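PDB 2R3S: uncharacterized protein, which probably acts as a dimeric O-methyltransferase, passing a methyl group from S-adenosylmethionine to a hydroxyl oxygen of an unidentified acceptor. Local coordinates for residues A22-A26 with L59-L63; N30-S36 with F85-Q89; E99-M105 with H134-F140; S126-L130 with A293-N297. One frame throughout, in Å; residues are numbered along the deposited sequence.

Contact 1: residues A22-A26 with L59-L63; sequences AIKAA and LCDYL
Ala22 and Ala26 of helix 17-28 meet Leu59, Tyr62 and Leu63 of helix 53-65 in a buried, wholly apolar helix-to-helix contact inside the winged-helix fold of the O-methyltransferase dimerisation domain. The short segments cross steeply, their N-to-C directions 122° apart, with their axes 10.4 Å from each other at closest approach. One helix offers a row of small methyls; the other packs branched and aromatic side chains against it. Leu59 reaches across with its two methyls spread. CD1 lies 3.5 Å from the carbonyl oxygen Ala22 O, which already accepts from Ala26 N within its own helix, while CD2 settles over the first atoms of Ala26, 4.0 Å from Ala26 N. Having CG anti to the backbone N (chi1 -176°) swings this fork toward the alanines. Leu63 takes the other first torsion, with CG anti to the carbonyl carbon, and divides its tip too: CD1 meets the Ala26 methyl, and CD2 lies 4.4 Å from Ile23 CD1. Around this core, Phe32 of helix 31-35 covers Ile23 and Ala26, Val31 covers Leu59, and Leu289 of the second subunit packs on Tyr62. At the start of segment 22-26 the tyrosine ring receives Ala22 CB obliquely, 3.5 Å from Tyr62 CE1 and 3.6 Å from Tyr62 CD1.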
loop_
_atom_site.group_PDB
_atom_site.type_symbol
_atom_site.label_atom_id
_atom_site.label_comp_id
_atom_site.label_asym_id
_atom_site.label_seq_id
_atom_site.Cartn_x
_atom_site.Cartn_y
_atom_site.Cartn_z
ATOM N N ALA A 22 -6.737 4.300 -3.807
ATOM C CA ALA A 22 -6.946 5.160 -4.958
ATOM C C ALA A 22 -7.276 4.348 -6.218
ATOM O O ALA A 22 -8.223 4.698 -6.939
ATOM C CB ALA A 22 -5.738 6.060 -5.196
ATOM N N ILE A 23 -6.517 3.274 -6.483
ATOM C CA ILE A 23 -6.787 2.451 -7.675
ATOM C C ILE A 23 -8.081 1.663 -7.549
ATOM O O ILE A 23 -8.781 1.457 -8.537
ATOM C CB ILE A 23 -5.605 1.512 -8.075
ATOM C CG1 ILE A 23 -5.758 1.079 -9.542
ATOM C CG2 ILE A 23 -5.514 0.289 -7.154
ATOM C CD1 ILE A 23 -5.848 2.218 -10.521
ATOM N N LYS A 24 -8.423 1.246 -6.334
ATOM C CA LYS A 24 -9.710 0.615 -6.102
ATOM C C LYS A 24 -10.852 1.577 -6.433
ATOM O O LYS A 24 -11.774 1.211 -7.162
ATOM C CB LYS A 24 -9.800 0.121 -4.663
ATOM C CG LYS A 24 -11.112 -0.534 -4.310
ATOM C CD LYS A 24 -11.108 -1.080 -2.878
ATOM C CE LYS A 24 -12.462 -1.668 -2.550
ATOM N NZ LYS A 24 -12.404 -2.531 -1.399
ATOM N N ALA A 25 -10.796 2.804 -5.925
ATOM C CA ALA A 25 -11.833 3.805 -6.248
ATOM C C ALA A 25 -11.922 4.091 -7.737
ATOM O O ALA A 25 -13.015 4.146 -8.294
ATOM C CB ALA A 25 -11.629 5.128 -5.458
ATOM N N ALA A 26 -10.773 4.261 -8.385
ATOM C CA ALA A 26 -10.743 4.516 -9.830
ATOM C C ALA A 26 -11.441 3.395 -10.598
ATOM O O ALA A 26 -12.228 3.651 -11.501
ATOM C CB ALA A 26 -9.270 4.730 -10.345
ATOM N N LEU A 59 -8.829 12.665 -6.767
ATOM C CA LEU A 59 -8.466 11.310 -7.238
ATOM C C LEU A 59 -7.580 11.322 -8.502
ATOM O O LEU A 59 -6.571 10.628 -8.565
ATOM C CB LEU A 59 -9.731 10.438 -7.461
ATOM C CG LEU A 59 -9.520 8.958 -7.859
ATOM C CD1 LEU A 59 -8.736 8.185 -6.778
ATOM C CD2 LEU A 59 -10.877 8.283 -8.213
ATOM N N CYS A 60 -7.978 12.074 -9.519
ATOM C CA CYS A 60 -7.258 12.061 -10.801
ATOM C C CYS A 60 -5.877 12.696 -10.704
ATOM O O CYS A 60 -4.947 12.188 -11.294
ATOM C CB CYS A 60 -8.076 12.745 -11.891
ATOM S SG CYS A 60 -9.552 11.776 -12.394
ATOM N N ASP A 61 -5.734 13.793 -9.959
ATOM C CA ASP A 61 -4.391 14.367 -9.718
ATOM C C ASP A 61 -3.480 13.328 -9.064
ATOM O O ASP A 61 -2.334 13.171 -9.458
ATOM C CB ASP A 61 -4.449 15.600 -8.831
ATOM C CG ASP A 61 -5.011 16.804 -9.530
ATOM O OD1 ASP A 61 -4.958 16.872 -10.771
ATOM O OD2 ASP A 61 -5.494 17.709 -8.814
ATOM N N TYR A 62 -4.013 12.588 -8.100
ATOM C CA TYR A 62 -3.265 11.521 -7.442
ATOM C C TYR A 62 -2.919 10.405 -8.419
ATOM O O TYR A 62 -1.794 9.924 -8.440
ATOM C CB TYR A 62 -4.073 10.977 -6.256
ATOM C CG TYR A 62 -3.331 10.017 -5.351
ATOM C CD1 TYR A 62 -3.336 8.655 -5.602
ATOM C CD2 TYR A 62 -2.621 10.475 -4.254
ATOM C CE1 TYR A 62 -2.660 7.775 -4.768
ATOM C CE2 TYR A 62 -1.941 9.605 -3.420
ATOM C CZ TYR A 62 -1.958 8.264 -3.687
ATOM O OH TYR A 62 -1.312 7.406 -2.852
ATOM N N LEU A 63 -3.877 10.008 -9.253
ATOM C CA LEU A 63 -3.602 9.011 -10.294
ATOM C C LEU A 63 -2.531 9.471 -11.311
ATOM O O LEU A 63 -1.838 8.660 -11.857
ATOM C CB LEU A 63 -4.906 8.598 -11.000
ATOM C CG LEU A 63 -5.905 7.824 -10.114
ATOM C CD1 LEU A 63 -7.214 7.641 -10.892
ATOM C CD2 LEU A 63 -5.401 6.447 -9.539
#

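Contact 2: residues N30-S36 with F85-Q89; sequences NVFTAIS and FLDRQ
Thr33 and Arg88 share the bond at the middle of this contact: the backbone N-H of Arg88 points at Thr33 OG1, 3.0 Å away and nearly straight at 167°. Having OG1 anti to the carbonyl carbon (chi1 -59°) turns the hydroxyl toward the incoming loop. A water lies 2.8 Å from the same Thr33 OG1 and donates to Leu86 O, so the threonine and the leucine carbonyl are also joined through solvent. Further out, the extended Arg88 chain delivers NE to Asn30 OD1 at 3.0 Å. The amide oxygen sits in the guanidinium plane, but the donor stands above the carbonyl plane of Asn30. A second water accepts from Arg88 NH2 and lies 2.7 Å from Asn30 OD1, to which it may donate, and Asp96 forms a salt bridge with NH2. Both carboxylate oxygens of Asp87 are engaged. Ser36 OG donates to Asp87 OD2 at 2.7 Å on the syn side, close behind the end of helix 31-35. Asp87 OD1 accepts from Gln89 N at 3.0 Å, from above the carboxylate plane, and from a third water that also donates to Thr33 O. Alongside these polar bonds the contact has an apolar part: Leu86 CD1 lies over one face of the Phe32 ring, a CH-pi contact, and Leu86 CB is 3.7 Å from Phe32 CD2. The chain leaving helix 80-85 is thus pinned to short helix 31-35 of the winged-helix dimerisation domain, with the bond from Gln89 N to Asp87 OD1 closing an Asx turn.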
loop_
_atom_site.group_PDB
_atom_site.type_symbol
_atom_site.label_atom_id
_atom_site.label_comp_id
_atom_site.label_asym_id
_atom_site.label_seq_id
_atom_site.Cartn_x
_atom_site.Cartn_y
_atom_site.Cartn_z
ATOM N N ASN A 30 -15.154 3.431 -12.603
ATOM C CA ASN A 30 -14.979 3.375 -14.049
ATOM C C ASN A 30 -14.240 4.580 -14.637
ATOM O O ASN A 30 -14.417 4.914 -15.803
ATOM C CB ASN A 30 -16.318 3.174 -14.750
ATOM C CG ASN A 30 -16.733 1.724 -14.815
ATOM O OD1 ASN A 30 -16.128 0.856 -14.184
ATOM N ND2 ASN A 30 -17.788 1.455 -15.585
ATOM N N VAL A 31 -13.359 5.192 -13.857
ATOM C CA VAL A 31 -12.720 6.416 -14.300
ATOM C C VAL A 31 -12.001 6.209 -15.634
ATOM O O VAL A 31 -12.101 7.036 -16.531
ATOM C CB VAL A 31 -11.724 6.957 -13.268
ATOM C CG1 VAL A 31 -11.031 8.163 -13.834
ATOM C CG2 VAL A 31 -12.430 7.285 -11.922
ATOM N N PHE A 32 -11.263 5.117 -15.756
ATOM C CA PHE A 32 -10.437 4.877 -16.962
ATOM C C PHE A 32 -11.276 4.638 -18.216
ATOM O O PHE A 32 -10.880 5.021 -19.299
ATOM C CB PHE A 32 -9.529 3.671 -16.741
ATOM C CG PHE A 32 -8.726 3.754 -15.500
ATOM C CD1 PHE A 32 -7.655 4.631 -15.413
ATOM C CD2 PHE A 32 -9.047 2.975 -14.392
ATOM C CE1 PHE A 32 -6.893 4.716 -14.232
ATOM C CE2 PHE A 32 -8.282 3.048 -13.219
ATOM C CZ PHE A 32 -7.206 3.912 -13.151
ATOM N N THR A 33 -12.415 3.960 -18.048
ATOM C CA THR A 33 -13.394 3.723 -19.117
ATOM C C THR A 33 -14.016 5.022 -19.618
ATOM O O THR A 33 -14.298 5.155 -20.814
ATOM C CB THR A 33 -14.492 2.757 -18.622
ATOM O OG1 THR A 33 -13.873 1.523 -18.213
ATOM C CG2 THR A 33 -15.539 2.472 -19.709
ATOM N N ALA A 34 -14.223 5.968 -18.705
ATOM C CA ALA A 34 -14.758 7.299 -19.044
ATOM C C ALA A 34 -13.763 8.189 -19.804
ATOM O O ALA A 34 -14.166 8.989 -20.674
ATOM C CB ALA A 34 -15.256 8.008 -17.767
ATOM N N ILE A 35 -12.480 8.077 -19.466
ATOM C CA ILE A 35 -11.427 8.767 -20.207
ATOM C C ILE A 35 -11.105 8.046 -21.511
ATOM O O ILE A 35 -10.990 8.663 -22.570
ATOM C CB ILE A 35 -10.118 8.910 -19.389
ATOM C CG1 ILE A 35 -10.357 9.707 -18.100
ATOM C CG2 ILE A 35 -9.079 9.641 -20.212
ATOM C CD1 ILE A 35 -9.240 9.609 -17.103
ATOM N N SER A 36 -10.939 6.739 -21.424
ATOM C CA SER A 36 -10.606 5.912 -22.565
ATOM C C SER A 36 -9.395 6.449 -23.321
ATOM O O SER A 36 -8.357 6.697 -22.711
ATOM C CB SER A 36 -11.823 5.710 -23.476
ATOM O OG SER A 36 -11.533 4.696 -24.426
ATOM N N PHE A 85 -5.148 -1.804 -20.184
ATOM C CA PHE A 85 -5.491 -2.743 -19.104
ATOM C C PHE A 85 -6.632 -2.325 -18.160
ATOM O O PHE A 85 -7.130 -3.148 -17.373
ATOM C CB PHE A 85 -4.205 -3.109 -18.313
ATOM C CG PHE A 85 -3.196 -3.873 -19.147
ATOM C CD1 PHE A 85 -3.442 -5.201 -19.517
ATOM C CD2 PHE A 85 -2.022 -3.269 -19.581
ATOM C CE1 PHE A 85 -2.538 -5.916 -20.305
ATOM C CE2 PHE A 85 -1.114 -3.960 -20.382
ATOM C CZ PHE A 85 -1.371 -5.286 -20.754
ATOM N N LEU A 86 -7.045 -1.069 -18.225
ATOM C CA LEU A 86 -7.964 -0.528 -17.221
ATOM C C LEU A 86 -9.231 0.103 -17.777
ATOM O O LEU A 86 -10.178 0.406 -17.008
ATOM C CB LEU A 86 -7.220 0.476 -16.344
ATOM C CG LEU A 86 -6.106 -0.160 -15.488
ATOM C CD1 LEU A 86 -5.327 0.916 -14.736
ATOM C CD2 LEU A 86 -6.717 -1.230 -14.562
ATOM N N ASP A 87 -9.243 0.276 -19.100
ATOM C CA ASP A 87 -10.388 0.742 -19.863
ATOM C C ASP A 87 -11.185 -0.487 -20.265
ATOM O O ASP A 87 -10.673 -1.346 -20.967
ATOM C CB ASP A 87 -9.867 1.468 -21.112
ATOM C CG ASP A 87 -10.958 1.994 -21.986
ATOM O OD1 ASP A 87 -12.127 1.742 -21.679
ATOM O OD2 ASP A 87 -10.623 2.673 -22.972
ATOM N N ARG A 88 -12.438 -0.557 -19.810
ATOM C CA ARG A 88 -13.324 -1.696 -20.053
ATOM C C ARG A 88 -13.565 -1.964 -21.542
ATOM O O ARG A 88 -14.007 -3.027 -21.903
ATOM C CB ARG A 88 -14.666 -1.470 -19.384
ATOM C CG ARG A 88 -14.639 -1.631 -17.922
ATOM C CD ARG A 88 -16.035 -1.493 -17.331
ATOM N NE ARG A 88 -15.975 -1.594 -15.878
ATOM C CZ ARG A 88 -15.830 -2.719 -15.197
ATOM N NH1 ARG A 88 -15.712 -3.884 -15.815
ATOM N NH2 ARG A 88 -15.770 -2.670 -13.876
ATOM N N GLN A 89 -13.291 -0.970 -22.376
ATOM C CA GLN A 89 -13.449 -1.059 -23.809
ATOM C C GLN A 89 -12.378 -1.960 -24.389
ATOM O O GLN A 89 -12.567 -2.492 -25.458
ATOM C CB GLN A 89 -13.417 0.367 -24.411
ATOM C CG GLN A 89 -12.959 0.514 -25.876
ATOM C CD GLN A 89 -13.809 -0.292 -26.851
ATOM O OE1 GLN A 89 -14.933 -0.735 -26.533
ATOM N NE2 GLN A 89 -13.271 -0.507 -28.051
HETATM O O HOH W 1 -16.540 -0.509 -11.835
HETATM O O HOH W 2 -12.407 1.631 -15.813
HETATM O O HOH W 3 -14.171 3.152 -22.705
#

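Contact 3: residues E99-M105 with H134-F140; sequences EFLLSPM and HPVWVQF
Val136 O accepts from Phe140 N at 2.9 Å, a bond within helix 136-143, and the ring edge of Phe100 comes up to the same oxygen, with Phe100 CD1 3.6 Å from Val136 O. From there the Phe100 ring, placed by a CG anti to its backbone N (chi1 172°), runs deep among the side chains of that helix. Phe140 turns an edge onto its face, a T-shaped pair with planes at 86°; Phe140 CD2 stands over the centre of the ring, 3.6 Å from Phe100 CZ. Phe100 CE1 touches Val136 CG2 at 3.7 Å, and Trp137 meets the ring obliquely through CZ3, completing a three-ring aromatic cluster. The indole N-H of Trp137 is taken up by Thr129 O. Phe100 belongs to helix 98-101, which follows helix 80-85 and its loop in the chain, whereas helix 136-143 precedes the first strand of the Rossmann-like methyltransferase sheet, so this cluster ties the intervening helices to the catalytic fold. Selenomethionine Met105, in one of its two conformers, packs on the first turn of helix 136-143: its CB is 3.6 Å from Val136 CG2, and the selenium rests 3.7 Å from Pro135 CG while approaching the edge of the His134 imidazole. The imidazole is held by the helix start, ND1 accepting from Val136 N in the ring plane. Gln139, also in one of two conformers, sets OE1 3.7 Å from Glu99 CB and CG near Met105 CE. A similar capping bond opens helix 104-107: Ser103 OG accepts from Met105 N at 3.1 Å.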
loop_
_atom_site.group_PDB
_atom_site.type_symbol
_atom_site.label_atom_id
_atom_site.label_comp_id
_atom_site.label_asym_id
_atom_site.label_seq_id
_atom_site.Cartn_x
_atom_site.Cartn_y
_atom_site.Cartn_z
ATOM N N GLU A 99 -11.531 -7.810 -7.445
ATOM C CA GLU A 99 -12.566 -8.576 -6.738
ATOM C C GLU A 99 -12.017 -9.722 -5.898
ATOM O O GLU A 99 -12.603 -10.093 -4.874
ATOM C CB GLU A 99 -13.620 -9.075 -7.718
ATOM C CG GLU A 99 -14.560 -7.941 -8.186
ATOM C CD GLU A 99 -15.526 -8.384 -9.300
ATOM O OE1 GLU A 99 -15.656 -9.621 -9.542
ATOM O OE2 GLU A 99 -16.140 -7.484 -9.943
ATOM N N PHE A 100 -10.894 -10.277 -6.342
ATOM C CA PHE A 100 -10.097 -11.197 -5.547
ATOM C C PHE A 100 -9.011 -10.453 -4.762
ATOM O O PHE A 100 -8.955 -10.574 -3.531
ATOM C CB PHE A 100 -9.466 -12.287 -6.432
ATOM C CG PHE A 100 -8.483 -13.145 -5.692
ATOM C CD1 PHE A 100 -8.922 -14.160 -4.854
ATOM C CD2 PHE A 100 -7.139 -12.914 -5.792
ATOM C CE1 PHE A 100 -8.027 -14.919 -4.133
ATOM C CE2 PHE A 100 -6.236 -13.661 -5.063
ATOM C CZ PHE A 100 -6.683 -14.670 -4.232
ATOM N N LEU A 101 -8.169 -9.668 -5.464
ATOM C CA LEU A 101 -6.940 -9.142 -4.869
ATOM C C LEU A 101 -7.190 -8.189 -3.706
ATOM O O LEU A 101 -6.395 -8.133 -2.774
ATOM C CB LEU A 101 -6.046 -8.489 -5.921
ATOM C CG LEU A 101 -5.427 -9.416 -6.966
ATOM C CD1 LEU A 101 -4.793 -8.546 -8.026
ATOM C CD2 LEU A 101 -4.393 -10.364 -6.324
ATOM N N LEU A 102 -8.321 -7.483 -3.752
ATOM C CA LEU A 102 -8.739 -6.594 -2.683
ATOM C C LEU A 102 -9.977 -7.132 -1.964
ATOM O O LEU A 102 -10.655 -6.390 -1.295
ATOM C CB LEU A 102 -8.991 -5.151 -3.214
ATOM C CG LEU A 102 -7.752 -4.449 -3.796
ATOM C CD1 LEU A 102 -8.012 -2.997 -4.073
ATOM C CD2 LEU A 102 -6.510 -4.607 -2.900
ATOM N N SER A 103 -10.238 -8.427 -2.062
ATOM C CA SER A 103 -11.240 -9.067 -1.215
ATOM C C SER A 103 -10.797 -9.016 0.223
ATOM O O SER A 103 -9.637 -9.293 0.530
ATOM C CB SER A 103 -11.436 -10.543 -1.565
ATOM O OG SER A 103 -12.305 -11.144 -0.611
ATOM N N PRO A 104 -11.711 -8.666 1.133
ATOM C CA PRO A 104 -11.301 -8.669 2.542
ATOM C C PRO A 104 -10.839 -10.040 2.992
ATOM O O PRO A 104 -10.068 -10.147 3.922
ATOM C CB PRO A 104 -12.544 -8.214 3.298
ATOM C CG PRO A 104 -13.671 -8.172 2.310
ATOM C CD PRO A 104 -13.093 -8.198 0.924
HETATM N N MSE A 105 -11.271 -11.078 2.293
HETATM C CA MSE A 105 -10.868 -12.447 2.569
HETATM C C MSE A 105 -9.364 -12.634 2.331
HETATM O O MSE A 105 -8.742 -13.516 2.894
HETATM C CB MSE A 105 -11.695 -13.404 1.696
HETATM C CG MSE A 105 -13.217 -13.224 1.875
HETATM SE SE MSE A 105 -14.364 -14.462 0.900
HETATM C CE MSE A 105 -14.718 -13.403 -0.712
ATOM N N HIS A 134 -13.663 -22.532 0.924
ATOM C CA HIS A 134 -13.587 -21.111 1.218
ATOM C C HIS A 134 -14.030 -20.360 -0.043
ATOM O O HIS A 134 -13.590 -20.701 -1.157
ATOM C CB HIS A 134 -12.166 -20.712 1.622
ATOM C CG HIS A 134 -12.082 -19.381 2.309
ATOM N ND1 HIS A 134 -12.451 -18.203 1.698
ATOM C CD2 HIS A 134 -11.674 -19.046 3.555
ATOM C CE1 HIS A 134 -12.279 -17.201 2.539
ATOM N NE2 HIS A 134 -11.816 -17.686 3.679
ATOM N N PRO A 135 -14.951 -19.379 0.104
ATOM C CA PRO A 135 -15.506 -18.700 -1.076
ATOM C C PRO A 135 -14.539 -17.776 -1.825
ATOM O O PRO A 135 -14.838 -17.358 -2.938
ATOM C CB PRO A 135 -16.678 -17.907 -0.499
ATOM C CG PRO A 135 -16.292 -17.651 0.916
ATOM C CD PRO A 135 -15.571 -18.892 1.356
ATOM N N VAL A 136 -13.393 -17.459 -1.230
ATOM C CA VAL A 136 -12.395 -16.639 -1.900
ATOM C C VAL A 136 -11.903 -17.306 -3.207
ATOM O O VAL A 136 -11.447 -16.615 -4.107
ATOM C CB VAL A 136 -11.232 -16.223 -0.945
ATOM C CG1 VAL A 136 -10.184 -17.353 -0.761
ATOM C CG2 VAL A 136 -10.608 -14.914 -1.421
ATOM N N TRP A 137 -12.066 -18.620 -3.322
ATOM C CA TRP A 137 -11.605 -19.368 -4.498
ATOM C C TRP A 137 -12.600 -19.333 -5.636
ATOM O O TRP A 137 -12.201 -19.456 -6.798
ATOM C CB TRP A 137 -11.139 -20.786 -4.111
ATOM C CG TRP A 137 -10.048 -20.682 -3.079
ATOM C CD1 TRP A 137 -10.072 -21.185 -1.805
ATOM C CD2 TRP A 137 -8.797 -19.959 -3.197
ATOM N NE1 TRP A 137 -8.932 -20.822 -1.131
ATOM C CE2 TRP A 137 -8.139 -20.062 -1.951
ATOM C CE3 TRP A 137 -8.172 -19.243 -4.233
ATOM C CZ2 TRP A 137 -6.891 -19.478 -1.713
ATOM C CZ3 TRP A 137 -6.926 -18.656 -3.989
ATOM C CH2 TRP A 137 -6.309 -18.772 -2.745
ATOM N N VAL A 138 -13.873 -19.061 -5.325
ATOM C CA VAL A 138 -14.851 -18.718 -6.356
ATOM C C VAL A 138 -14.513 -17.341 -6.916
ATOM O O VAL A 138 -14.510 -17.169 -8.134
ATOM C CB VAL A 138 -16.304 -18.803 -5.829
ATOM C CG1 VAL A 138 -17.359 -18.446 -6.932
ATOM C CG2 VAL A 138 -16.553 -20.188 -5.265
ATOM N N GLN A 139 -14.200 -16.383 -6.044
ATOM C CA GLN A 139 -13.767 -15.065 -6.505
ATOM C C GLN A 139 -12.488 -15.154 -7.330
ATOM O O GLN A 139 -12.397 -14.515 -8.377
ATOM C CB GLN A 139 -13.590 -14.066 -5.352
ATOM C CG GLN A 139 -14.889 -13.514 -4.803
ATOM C CD GLN A 139 -15.803 -12.993 -5.898
ATOM O OE1 GLN A 139 -15.455 -12.055 -6.614
ATOM N NE2 GLN A 139 -16.966 -13.636 -6.056
ATOM N N PHE A 140 -11.513 -15.957 -6.887
ATOM C CA PHE A 140 -10.307 -16.132 -7.681
ATOM C C PHE A 140 -10.674 -16.648 -9.066
ATOM O O PHE A 140 -10.242 -16.088 -10.069
ATOM C CB PHE A 140 -9.315 -17.084 -7.030
ATOM C CG PHE A 140 -8.002 -17.178 -7.775
ATOM C CD1 PHE A 140 -7.878 -17.978 -8.895
ATOM C CD2 PHE A 140 -6.914 -16.442 -7.370
ATOM C CE1 PHE A 140 -6.691 -18.051 -9.593
ATOM C CE2 PHE A 140 -5.713 -16.500 -8.057
ATOM C CZ PHE A 140 -5.597 -17.318 -9.164
#

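Contact 4: residues S126-L130 with A293-N297; sequences SEGTL and ATTPN
Thr129 reaches the end of helix 282-294 with its backbone and side chain together. Its CB lies 3.9 Å from Thr294 O, and from there the side chain splits. CG2 comes within 4.2 Å of Thr294 CB, the two side chains crossing at a slant. OG1, set between the backbone N and the carbonyl carbon (chi1 57°), lies 3.3 Å from Thr294 O, where a hydrogen bond is possible but not settled; a water within 2.8 Å of Thr129 OG1 donates to Thr294 OG1. What certainly holds Thr294 O is the amide: Thr129 N donates to it at 3.1 Å, 171° at the hydrogen and almost in line with the carbonyl bond. Gly128 CA adds a weaker C-H...O contact, 3.5 Å from Thr294 O, a close approach made possible by the lack of a side chain on that face. The glycine and threonine fill the two middle places of a type II' beta turn closed by Leu130 N donating to Glu127 O. This is how the loop between helices 113-119 and 136-143 is fastened to the methyltransferase fold. The other hydroxyls look back into helix 282-294, Thr294 OG1 bonding to Val290 O and Thr295 OG1 to Met291 O. At the last position of the turn, Leu130 CD1 meets Pro296 CD at 3.9 Å and Leu130 CD2 faces the Thr295 methyl, while on the exposed flank Pro296 CG lies 4.0 Å from Glu127 CB.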
loop_
_atom_site.group_PDB
_atom_site.type_symbol
_atom_site.label_atom_id
_atom_site.label_comp_id
_atom_site.label_asym_id
_atom_site.label_seq_id
_atom_site.Cartn_x
_atom_site.Cartn_y
_atom_site.Cartn_z
ATOM N N SER A 126 -9.007 -20.069 11.870
ATOM C CA SER A 126 -8.935 -21.403 11.268
ATOM C C SER A 126 -7.618 -21.553 10.498
ATOM O O SER A 126 -6.512 -21.353 11.058
ATOM C CB SER A 126 -10.179 -21.714 10.412
ATOM O OG SER A 126 -11.360 -21.552 11.185
ATOM N N GLU A 127 -7.750 -21.896 9.228
ATOM C CA GLU A 127 -6.619 -22.172 8.411
ATOM C C GLU A 127 -6.571 -21.156 7.302
ATOM O O GLU A 127 -6.210 -21.496 6.189
ATOM C CB GLU A 127 -6.807 -23.547 7.834
ATOM C CG GLU A 127 -6.913 -24.628 8.886
ATOM C CD GLU A 127 -6.999 -25.988 8.238
ATOM O OE1 GLU A 127 -8.031 -26.274 7.563
ATOM O OE2 GLU A 127 -6.007 -26.740 8.376
ATOM N N GLY A 128 -6.955 -19.921 7.625
ATOM C CA GLY A 128 -7.049 -18.844 6.669
ATOM C C GLY A 128 -7.860 -19.260 5.454
ATOM O O GLY A 128 -8.975 -19.752 5.569
ATOM N N THR A 129 -7.254 -19.114 4.287
ATOM C CA THR A 129 -7.923 -19.373 3.026
ATOM C C THR A 129 -7.991 -20.849 2.698
ATOM O O THR A 129 -8.585 -21.222 1.692
ATOM C CB THR A 129 -7.185 -18.662 1.860
ATOM O OG1 THR A 129 -5.818 -19.106 1.830
ATOM C CG2 THR A 129 -7.273 -17.152 1.993
ATOM N N LEU A 130 -7.391 -21.693 3.540
ATOM C CA LEU A 130 -7.363 -23.140 3.312
ATOM C C LEU A 130 -8.537 -23.888 3.970
ATOM O O LEU A 130 -8.616 -25.104 3.855
ATOM C CB LEU A 130 -6.008 -23.717 3.760
ATOM C CG LEU A 130 -4.776 -23.037 3.109
ATOM C CD1 LEU A 130 -3.551 -23.916 3.182
ATOM C CD2 LEU A 130 -5.024 -22.600 1.621
ATOM N N ALA A 293 0.693 -14.343 5.302
ATOM C CA ALA A 293 -0.493 -13.634 5.757
ATOM C C ALA A 293 -1.766 -14.484 5.687
ATOM O O ALA A 293 -2.660 -14.305 6.499
ATOM C CB ALA A 293 -0.693 -12.310 4.992
ATOM N N THR A 294 -1.839 -15.410 4.736
ATOM C CA THR A 294 -3.114 -16.017 4.383
ATOM C C THR A 294 -3.239 -17.531 4.600
ATOM O O THR A 294 -4.340 -18.047 4.526
ATOM C CB THR A 294 -3.474 -15.747 2.910
ATOM O OG1 THR A 294 -2.525 -16.385 2.048
ATOM C CG2 THR A 294 -3.594 -14.245 2.602
ATOM N N THR A 295 -2.124 -18.227 4.795
ATOM C CA THR A 295 -2.081 -19.675 4.942
ATOM C C THR A 295 -1.261 -20.002 6.215
ATOM O O THR A 295 -0.460 -19.158 6.682
ATOM C CB THR A 295 -1.449 -20.392 3.730
ATOM O OG1 THR A 295 -0.033 -20.203 3.732
ATOM C CG2 THR A 295 -2.025 -19.920 2.384
ATOM N N PRO A 296 -1.510 -21.180 6.840
ATOM C CA PRO A 296 -0.729 -21.555 8.036
ATOM C C PRO A 296 0.750 -21.903 7.815
ATOM O O PRO A 296 1.542 -21.587 8.672
ATOM C CB PRO A 296 -1.509 -22.769 8.618
ATOM C CG PRO A 296 -2.898 -22.680 7.966
ATOM C CD PRO A 296 -2.594 -22.146 6.577
ATOM N N ASN A 297 1.089 -22.585 6.725
ATOM C CA ASN A 297 2.419 -23.103 6.435
ATOM C C ASN A 297 2.808 -22.963 4.953
ATOM O O ASN A 297 3.717 -23.657 4.501
ATOM C CB ASN A 297 2.517 -24.617 6.764
ATOM C CG ASN A 297 1.713 -25.042 7.997
ATOM O OD1 ASN A 297 2.001 -24.623 9.125
ATOM N ND2 ASN A 297 0.721 -25.926 7.783
HETATM O O HOH W 4 -3.860 -17.927 0.236
#

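Contact 1 is fully buried and apolar, whereas contacts 2, 3 and 4 are only partly buried. Contacts 1 and 2 both belong to the winged-helix dimerisation domain and touch through Phe32; the first joins two long helices by methyls and one tyrosine ring, the second fastens a loop with charges, hydroxyls and water. Contact 3 joins the linking helices to the methyltransferase domain, and contact 4 lies within it. These two meet at Thr129 and Trp137, yet one is a cluster of rings and the other turns on a single helix-end carbonyl. Lys24 against Leu102 brings contacts 1 and 3 together, while contacts 2 and 4 lie about 35 Å apart between centres.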